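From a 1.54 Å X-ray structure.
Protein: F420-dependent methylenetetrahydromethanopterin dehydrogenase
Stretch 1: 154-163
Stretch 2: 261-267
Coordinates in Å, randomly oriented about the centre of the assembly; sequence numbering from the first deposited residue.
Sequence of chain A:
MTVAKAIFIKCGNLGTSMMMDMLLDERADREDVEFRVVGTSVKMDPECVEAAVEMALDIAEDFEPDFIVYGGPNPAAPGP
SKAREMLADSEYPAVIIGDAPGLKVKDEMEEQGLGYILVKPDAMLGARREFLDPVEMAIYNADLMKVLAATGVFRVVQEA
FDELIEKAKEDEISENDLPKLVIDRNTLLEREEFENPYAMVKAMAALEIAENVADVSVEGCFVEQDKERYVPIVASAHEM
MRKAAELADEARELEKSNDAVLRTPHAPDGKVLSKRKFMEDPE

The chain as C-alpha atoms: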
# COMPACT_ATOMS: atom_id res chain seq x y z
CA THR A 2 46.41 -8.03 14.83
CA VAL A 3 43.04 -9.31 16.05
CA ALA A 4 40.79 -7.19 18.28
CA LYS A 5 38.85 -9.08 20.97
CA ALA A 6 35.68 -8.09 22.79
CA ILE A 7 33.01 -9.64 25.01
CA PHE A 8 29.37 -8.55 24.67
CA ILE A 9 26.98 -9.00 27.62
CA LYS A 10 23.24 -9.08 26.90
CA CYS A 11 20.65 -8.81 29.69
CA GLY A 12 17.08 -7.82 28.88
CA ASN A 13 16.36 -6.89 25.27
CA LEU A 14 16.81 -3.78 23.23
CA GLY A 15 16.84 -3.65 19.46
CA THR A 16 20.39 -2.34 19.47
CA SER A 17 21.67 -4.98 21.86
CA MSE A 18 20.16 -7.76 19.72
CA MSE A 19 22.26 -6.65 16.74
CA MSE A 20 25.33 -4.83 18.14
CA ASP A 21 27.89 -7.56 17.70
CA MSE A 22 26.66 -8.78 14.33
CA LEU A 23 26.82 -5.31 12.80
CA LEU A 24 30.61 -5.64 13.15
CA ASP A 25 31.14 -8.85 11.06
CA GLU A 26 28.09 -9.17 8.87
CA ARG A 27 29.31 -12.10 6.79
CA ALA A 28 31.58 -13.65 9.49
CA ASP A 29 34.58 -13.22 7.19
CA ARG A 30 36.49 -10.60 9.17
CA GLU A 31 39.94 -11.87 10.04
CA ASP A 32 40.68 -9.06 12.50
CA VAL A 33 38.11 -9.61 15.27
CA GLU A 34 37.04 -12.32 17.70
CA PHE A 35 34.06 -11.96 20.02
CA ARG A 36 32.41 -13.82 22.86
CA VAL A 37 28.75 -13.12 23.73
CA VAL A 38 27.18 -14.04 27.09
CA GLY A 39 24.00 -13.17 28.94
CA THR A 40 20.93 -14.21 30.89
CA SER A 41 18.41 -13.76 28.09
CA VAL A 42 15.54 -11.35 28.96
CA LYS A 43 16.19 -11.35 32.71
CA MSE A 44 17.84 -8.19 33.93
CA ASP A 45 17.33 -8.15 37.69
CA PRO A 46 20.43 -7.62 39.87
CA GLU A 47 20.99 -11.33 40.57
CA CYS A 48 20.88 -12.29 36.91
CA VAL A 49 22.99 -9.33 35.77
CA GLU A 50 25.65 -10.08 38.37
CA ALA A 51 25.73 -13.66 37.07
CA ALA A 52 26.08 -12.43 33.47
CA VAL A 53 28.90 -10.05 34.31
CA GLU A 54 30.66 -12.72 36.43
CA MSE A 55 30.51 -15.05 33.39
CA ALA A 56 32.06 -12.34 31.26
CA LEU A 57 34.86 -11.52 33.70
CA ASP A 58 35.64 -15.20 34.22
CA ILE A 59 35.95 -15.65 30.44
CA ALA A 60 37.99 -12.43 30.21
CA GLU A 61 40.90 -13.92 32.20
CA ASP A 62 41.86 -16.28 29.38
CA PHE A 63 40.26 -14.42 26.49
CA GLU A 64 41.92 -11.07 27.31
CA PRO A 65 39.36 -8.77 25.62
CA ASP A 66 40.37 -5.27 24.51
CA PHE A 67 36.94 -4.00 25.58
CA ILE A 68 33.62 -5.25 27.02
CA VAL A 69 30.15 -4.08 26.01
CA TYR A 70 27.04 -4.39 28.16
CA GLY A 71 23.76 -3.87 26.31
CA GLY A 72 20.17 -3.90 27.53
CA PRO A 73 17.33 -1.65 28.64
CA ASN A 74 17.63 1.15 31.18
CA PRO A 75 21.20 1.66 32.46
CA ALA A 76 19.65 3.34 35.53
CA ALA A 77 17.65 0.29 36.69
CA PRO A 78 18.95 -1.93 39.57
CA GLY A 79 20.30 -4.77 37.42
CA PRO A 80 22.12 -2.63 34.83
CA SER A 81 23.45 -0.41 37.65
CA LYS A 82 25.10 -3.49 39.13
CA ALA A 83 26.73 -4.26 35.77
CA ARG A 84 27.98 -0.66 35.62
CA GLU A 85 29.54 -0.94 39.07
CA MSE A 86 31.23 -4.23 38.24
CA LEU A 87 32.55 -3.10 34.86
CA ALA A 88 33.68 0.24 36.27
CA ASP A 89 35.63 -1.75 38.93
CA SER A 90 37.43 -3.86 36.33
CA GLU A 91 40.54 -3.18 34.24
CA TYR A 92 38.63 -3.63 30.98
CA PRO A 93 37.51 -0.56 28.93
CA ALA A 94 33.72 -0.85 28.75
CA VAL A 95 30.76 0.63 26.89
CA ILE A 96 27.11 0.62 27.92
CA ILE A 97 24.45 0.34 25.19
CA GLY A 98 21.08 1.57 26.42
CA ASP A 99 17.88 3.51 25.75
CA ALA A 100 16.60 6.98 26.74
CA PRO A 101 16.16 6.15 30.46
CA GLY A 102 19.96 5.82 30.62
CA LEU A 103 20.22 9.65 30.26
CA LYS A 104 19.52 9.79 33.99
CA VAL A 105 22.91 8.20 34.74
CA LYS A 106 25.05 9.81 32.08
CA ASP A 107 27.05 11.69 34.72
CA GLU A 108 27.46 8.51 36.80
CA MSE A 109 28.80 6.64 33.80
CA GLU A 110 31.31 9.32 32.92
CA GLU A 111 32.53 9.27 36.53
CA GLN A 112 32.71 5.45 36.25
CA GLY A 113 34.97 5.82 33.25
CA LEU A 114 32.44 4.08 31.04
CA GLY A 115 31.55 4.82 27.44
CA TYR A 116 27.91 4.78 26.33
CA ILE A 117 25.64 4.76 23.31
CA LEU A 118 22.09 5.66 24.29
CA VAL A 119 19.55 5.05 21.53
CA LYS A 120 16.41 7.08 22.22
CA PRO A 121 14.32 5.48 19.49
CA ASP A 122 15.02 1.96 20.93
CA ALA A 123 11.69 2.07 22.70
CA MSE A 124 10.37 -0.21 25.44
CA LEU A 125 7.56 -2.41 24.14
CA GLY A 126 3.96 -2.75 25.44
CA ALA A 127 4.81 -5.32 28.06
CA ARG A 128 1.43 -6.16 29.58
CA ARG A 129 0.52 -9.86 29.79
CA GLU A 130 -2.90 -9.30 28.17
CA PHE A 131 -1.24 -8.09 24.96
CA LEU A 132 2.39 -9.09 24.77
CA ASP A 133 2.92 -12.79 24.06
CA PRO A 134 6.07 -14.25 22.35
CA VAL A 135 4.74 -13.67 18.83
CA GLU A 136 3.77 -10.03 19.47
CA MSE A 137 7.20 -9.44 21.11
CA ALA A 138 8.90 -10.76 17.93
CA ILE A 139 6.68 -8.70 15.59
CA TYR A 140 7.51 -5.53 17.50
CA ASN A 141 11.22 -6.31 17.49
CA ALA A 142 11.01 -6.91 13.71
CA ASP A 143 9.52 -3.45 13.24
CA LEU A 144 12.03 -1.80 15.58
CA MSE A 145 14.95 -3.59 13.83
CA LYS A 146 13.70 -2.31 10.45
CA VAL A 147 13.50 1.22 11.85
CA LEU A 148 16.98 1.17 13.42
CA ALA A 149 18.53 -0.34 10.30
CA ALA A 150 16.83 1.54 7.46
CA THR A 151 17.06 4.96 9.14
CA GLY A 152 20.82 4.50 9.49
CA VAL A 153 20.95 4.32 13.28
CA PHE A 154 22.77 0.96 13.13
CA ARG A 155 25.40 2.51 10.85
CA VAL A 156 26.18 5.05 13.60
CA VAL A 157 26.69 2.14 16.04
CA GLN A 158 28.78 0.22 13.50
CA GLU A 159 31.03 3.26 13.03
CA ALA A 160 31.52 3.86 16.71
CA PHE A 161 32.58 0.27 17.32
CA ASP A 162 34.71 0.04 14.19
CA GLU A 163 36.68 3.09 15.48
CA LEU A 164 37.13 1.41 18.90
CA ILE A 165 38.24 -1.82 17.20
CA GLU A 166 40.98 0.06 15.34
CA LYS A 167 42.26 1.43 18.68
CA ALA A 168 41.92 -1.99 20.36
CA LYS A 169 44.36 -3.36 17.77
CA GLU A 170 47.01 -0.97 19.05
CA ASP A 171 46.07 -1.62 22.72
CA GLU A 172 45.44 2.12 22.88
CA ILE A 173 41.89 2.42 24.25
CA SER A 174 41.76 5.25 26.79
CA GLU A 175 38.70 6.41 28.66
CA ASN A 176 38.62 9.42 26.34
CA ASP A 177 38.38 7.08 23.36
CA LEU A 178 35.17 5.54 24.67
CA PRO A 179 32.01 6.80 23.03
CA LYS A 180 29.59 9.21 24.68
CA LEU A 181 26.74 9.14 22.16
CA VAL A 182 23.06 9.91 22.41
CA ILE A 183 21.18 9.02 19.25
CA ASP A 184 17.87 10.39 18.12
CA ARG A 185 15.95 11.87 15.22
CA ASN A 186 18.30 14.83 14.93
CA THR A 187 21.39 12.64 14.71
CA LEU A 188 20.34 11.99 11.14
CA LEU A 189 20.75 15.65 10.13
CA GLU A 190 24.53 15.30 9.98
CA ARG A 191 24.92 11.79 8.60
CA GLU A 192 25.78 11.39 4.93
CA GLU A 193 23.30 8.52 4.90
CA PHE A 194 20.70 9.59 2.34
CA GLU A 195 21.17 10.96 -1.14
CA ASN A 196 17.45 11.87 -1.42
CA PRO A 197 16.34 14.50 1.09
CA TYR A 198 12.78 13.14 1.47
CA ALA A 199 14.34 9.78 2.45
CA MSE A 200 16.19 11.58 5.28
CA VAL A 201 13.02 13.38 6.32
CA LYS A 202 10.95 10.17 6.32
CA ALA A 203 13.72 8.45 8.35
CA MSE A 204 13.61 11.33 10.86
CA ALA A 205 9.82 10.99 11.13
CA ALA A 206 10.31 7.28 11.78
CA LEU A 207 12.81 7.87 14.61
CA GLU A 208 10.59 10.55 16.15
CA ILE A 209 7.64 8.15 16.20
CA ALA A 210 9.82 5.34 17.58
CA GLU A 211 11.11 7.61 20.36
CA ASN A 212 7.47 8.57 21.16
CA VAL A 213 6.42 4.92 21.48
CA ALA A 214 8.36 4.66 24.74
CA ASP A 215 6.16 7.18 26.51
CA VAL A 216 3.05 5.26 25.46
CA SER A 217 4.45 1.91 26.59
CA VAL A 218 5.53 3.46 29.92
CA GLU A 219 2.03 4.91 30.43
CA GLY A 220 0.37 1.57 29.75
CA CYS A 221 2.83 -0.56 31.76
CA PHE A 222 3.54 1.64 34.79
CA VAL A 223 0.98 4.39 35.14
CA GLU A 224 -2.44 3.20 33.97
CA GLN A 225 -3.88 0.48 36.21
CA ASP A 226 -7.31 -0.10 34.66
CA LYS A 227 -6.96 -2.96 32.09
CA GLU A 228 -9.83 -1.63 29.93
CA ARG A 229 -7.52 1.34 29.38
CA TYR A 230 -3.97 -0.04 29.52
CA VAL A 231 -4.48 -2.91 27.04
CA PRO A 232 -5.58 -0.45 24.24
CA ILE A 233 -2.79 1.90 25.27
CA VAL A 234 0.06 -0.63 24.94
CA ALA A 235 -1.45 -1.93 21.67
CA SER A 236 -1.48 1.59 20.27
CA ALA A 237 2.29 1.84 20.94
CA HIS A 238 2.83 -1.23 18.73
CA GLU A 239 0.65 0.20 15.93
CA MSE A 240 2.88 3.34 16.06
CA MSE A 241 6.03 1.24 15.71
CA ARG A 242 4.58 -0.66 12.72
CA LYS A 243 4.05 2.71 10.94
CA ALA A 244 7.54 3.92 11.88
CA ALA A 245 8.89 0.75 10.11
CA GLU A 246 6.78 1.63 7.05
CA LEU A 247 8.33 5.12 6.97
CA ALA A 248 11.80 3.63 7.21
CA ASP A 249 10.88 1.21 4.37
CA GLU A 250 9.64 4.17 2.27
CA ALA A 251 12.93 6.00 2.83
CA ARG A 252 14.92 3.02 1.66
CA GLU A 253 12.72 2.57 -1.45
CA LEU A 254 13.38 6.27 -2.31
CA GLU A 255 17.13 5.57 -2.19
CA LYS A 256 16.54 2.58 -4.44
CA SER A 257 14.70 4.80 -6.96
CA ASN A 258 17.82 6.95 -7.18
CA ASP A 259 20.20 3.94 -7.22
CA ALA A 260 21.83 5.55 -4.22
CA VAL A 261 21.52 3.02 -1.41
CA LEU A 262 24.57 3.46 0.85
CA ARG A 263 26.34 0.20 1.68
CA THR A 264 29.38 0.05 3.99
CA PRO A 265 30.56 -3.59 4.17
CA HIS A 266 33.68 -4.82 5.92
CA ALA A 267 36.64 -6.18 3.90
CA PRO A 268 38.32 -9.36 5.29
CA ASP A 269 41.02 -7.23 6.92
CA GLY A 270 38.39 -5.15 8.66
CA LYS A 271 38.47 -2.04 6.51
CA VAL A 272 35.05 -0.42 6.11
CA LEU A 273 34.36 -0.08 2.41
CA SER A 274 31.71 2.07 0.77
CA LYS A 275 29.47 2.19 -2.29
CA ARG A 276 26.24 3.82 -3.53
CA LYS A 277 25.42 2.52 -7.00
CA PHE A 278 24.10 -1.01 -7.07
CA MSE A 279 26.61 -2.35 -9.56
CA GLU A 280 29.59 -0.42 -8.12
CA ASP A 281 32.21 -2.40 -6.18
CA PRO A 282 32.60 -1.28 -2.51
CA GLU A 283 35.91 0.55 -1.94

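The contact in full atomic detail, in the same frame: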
# COMPACT_ATOMS: atom_id res chain seq x y z
N PHE A 154 21.80 2.03 12.93
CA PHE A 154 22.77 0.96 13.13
C PHE A 154 24.12 1.30 12.48
O PHE A 154 25.13 0.75 12.92
CB PHE A 154 22.23 -0.38 12.57
CG PHE A 154 21.24 -1.09 13.47
CD1 PHE A 154 20.39 -2.05 12.94
CD2 PHE A 154 21.16 -0.80 14.81
CE1 PHE A 154 19.47 -2.72 13.74
CE2 PHE A 154 20.22 -1.49 15.63
CZ PHE A 154 19.40 -2.43 15.07
N ARG A 155 24.12 2.15 11.46
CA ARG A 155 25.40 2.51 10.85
C ARG A 155 26.17 3.40 11.83
O ARG A 155 27.40 3.36 11.86
CB ARG A 155 25.24 3.22 9.50
CG ARG A 155 26.44 2.95 8.55
CD ARG A 155 26.34 3.68 7.26
NE ARG A 155 25.10 3.44 6.52
CZ ARG A 155 24.84 2.36 5.80
NH1 ARG A 155 23.69 2.25 5.18
NH2 ARG A 155 25.74 1.40 5.70
N VAL A 156 25.49 4.22 12.62
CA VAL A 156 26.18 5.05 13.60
C VAL A 156 26.86 4.13 14.64
O VAL A 156 28.00 4.37 15.08
CB VAL A 156 25.18 5.96 14.36
CG1 VAL A 156 25.90 6.79 15.40
CG2 VAL A 156 24.45 6.88 13.36
N VAL A 157 26.14 3.09 15.07
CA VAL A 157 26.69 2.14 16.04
C VAL A 157 27.86 1.39 15.45
O VAL A 157 28.87 1.21 16.13
CB VAL A 157 25.55 1.16 16.53
CG1 VAL A 157 26.06 0.15 17.52
CG2 VAL A 157 24.44 1.97 17.15
N GLN A 158 27.72 0.94 14.20
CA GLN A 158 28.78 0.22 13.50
C GLN A 158 30.02 1.10 13.48
O GLN A 158 31.11 0.63 13.82
CB GLN A 158 28.35 -0.09 12.06
CG GLN A 158 29.43 -0.79 11.21
CD GLN A 158 29.24 -0.70 9.68
OE1 GLN A 158 28.16 -0.35 9.18
NE2 GLN A 158 30.30 -1.04 8.93
N GLU A 159 29.85 2.37 13.11
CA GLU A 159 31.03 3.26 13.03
C GLU A 159 31.72 3.45 14.35
O GLU A 159 32.96 3.41 14.44
CB GLU A 159 30.64 4.62 12.47
CG GLU A 159 30.31 4.65 11.01
CD GLU A 159 29.97 6.07 10.55
OE1 GLU A 159 29.92 7.00 11.41
OE2 GLU A 159 29.74 6.25 9.35
N ALA A 160 30.93 3.66 15.40
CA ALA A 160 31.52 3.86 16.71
C ALA A 160 32.35 2.66 17.15
O ALA A 160 33.45 2.80 17.71
CB ALA A 160 30.44 4.15 17.75
N PHE A 161 31.84 1.45 16.92
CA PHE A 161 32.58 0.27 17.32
C PHE A 161 33.73 -0.02 16.40
O PHE A 161 34.76 -0.51 16.86
CB PHE A 161 31.64 -0.95 17.44
CG PHE A 161 30.93 -1.01 18.76
CD1 PHE A 161 29.56 -0.85 18.82
CD2 PHE A 161 31.65 -1.14 19.94
CE1 PHE A 161 28.90 -0.80 20.06
CE2 PHE A 161 31.01 -1.10 21.17
CZ PHE A 161 29.63 -0.93 21.23
N ASP A 162 33.60 0.28 15.11
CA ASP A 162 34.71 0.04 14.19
C ASP A 162 35.91 0.94 14.59
O ASP A 162 37.05 0.50 14.52
CB ASP A 162 34.28 0.30 12.75
CG ASP A 162 33.62 -0.95 12.11
OD1 ASP A 162 32.87 -0.80 11.13
OD2 ASP A 162 33.91 -2.09 12.58
N GLU A 163 35.63 2.17 15.03
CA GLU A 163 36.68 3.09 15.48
C GLU A 163 37.37 2.51 16.74
O GLU A 163 38.61 2.51 16.87
CB GLU A 163 36.07 4.46 15.81
CG GLU A 163 37.07 5.50 16.33
CD GLU A 163 36.38 6.76 16.88
OE1 GLU A 163 35.58 7.37 16.15
OE2 GLU A 163 36.65 7.13 18.05
N VAL A 261 21.52 3.66 -2.73
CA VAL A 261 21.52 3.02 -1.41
C VAL A 261 22.95 2.86 -0.84
O VAL A 261 23.76 2.09 -1.37
CB VAL A 261 20.87 1.61 -1.47
CG1 VAL A 261 20.85 1.01 -0.03
CG2 VAL A 261 19.45 1.65 -2.05
N LEU A 262 23.26 3.57 0.25
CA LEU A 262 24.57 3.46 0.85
C LEU A 262 24.80 2.06 1.43
O LEU A 262 23.94 1.52 2.17
CB LEU A 262 24.73 4.49 1.98
CG LEU A 262 26.05 4.46 2.74
CD1 LEU A 262 27.18 4.88 1.77
CD2 LEU A 262 26.00 5.49 3.88
N ARG A 263 25.95 1.47 1.10
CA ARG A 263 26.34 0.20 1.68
C ARG A 263 27.78 0.35 2.17
O ARG A 263 28.63 0.90 1.44
CB ARG A 263 26.23 -0.95 0.69
CG ARG A 263 24.85 -1.09 0.08
CD ARG A 263 24.75 -2.28 -0.91
NE ARG A 263 23.46 -2.16 -1.57
CZ ARG A 263 22.31 -2.67 -1.12
NH1 ARG A 263 21.19 -2.41 -1.80
NH2 ARG A 263 22.28 -3.49 -0.08
N THR A 264 28.06 -0.08 3.39
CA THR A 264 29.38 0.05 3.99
C THR A 264 29.81 -1.28 4.60
O THR A 264 29.87 -1.45 5.82
CB THR A 264 29.43 1.18 5.08
OG1 THR A 264 28.44 0.94 6.12
CG2 THR A 264 29.19 2.53 4.44
N PRO A 265 30.13 -2.26 3.73
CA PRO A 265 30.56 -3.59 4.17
C PRO A 265 32.00 -3.62 4.63
O PRO A 265 32.80 -2.75 4.26
CB PRO A 265 30.37 -4.45 2.93
CG PRO A 265 30.79 -3.46 1.83
CD PRO A 265 30.11 -2.17 2.26
N HIS A 266 32.31 -4.62 5.45
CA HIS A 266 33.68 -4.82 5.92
C HIS A 266 34.47 -5.70 4.94
O HIS A 266 33.93 -6.65 4.39
CB HIS A 266 33.68 -5.54 7.27
CG HIS A 266 33.14 -4.71 8.39
ND1 HIS A 266 31.84 -4.84 8.83
CD2 HIS A 266 33.70 -3.73 9.13
CE1 HIS A 266 31.63 -3.98 9.81
NE2 HIS A 266 32.74 -3.29 10.01
N ALA A 267 35.74 -5.35 4.72
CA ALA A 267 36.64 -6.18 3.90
C ALA A 267 37.14 -7.25 4.90
O ALA A 267 36.94 -7.13 6.10
CB ALA A 267 37.82 -5.34 3.40

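Almost everything that joins this helix to the extended segment beside it is polar, although most of the participating residues are buried. The contact illustrates a general rule: long polar side chains spaced along one helical face can hold an irregular segment at a distance, provided their polar groups are matched. Here the nearest CA atoms, those of Arg-155 and Thr-264, remain 8.3 Å apart, and only 309 Å² is buried in total.

Arg-155, Gln-158 and Asp-162, three or four residues apart, all point toward the segment. Arg-155 spans the gap with chi1 and chi2 both t, and its NH2 donates to OG1 of Thr-264 (2.8 Å), near the guanidinium plane. Over one face of that group lies CD2 of Leu-262, 3.5 Å from NE of Arg-155. One turn on, Gln-158, an amide suited to meeting backbone, donates from NE2 to O of Thr-264 (3.2 Å), so Thr-264 is held by both side chain and main chain. His-266 starts sideways, but its ring end reaches the helix, where NE2 donates to OD1 of Asp-162 (2.7 Å) at the ring edge. A weak bond from NE2 of Gln-158 to the same OD1 of Asp-162 (3.4 Å) links neighbouring anchors.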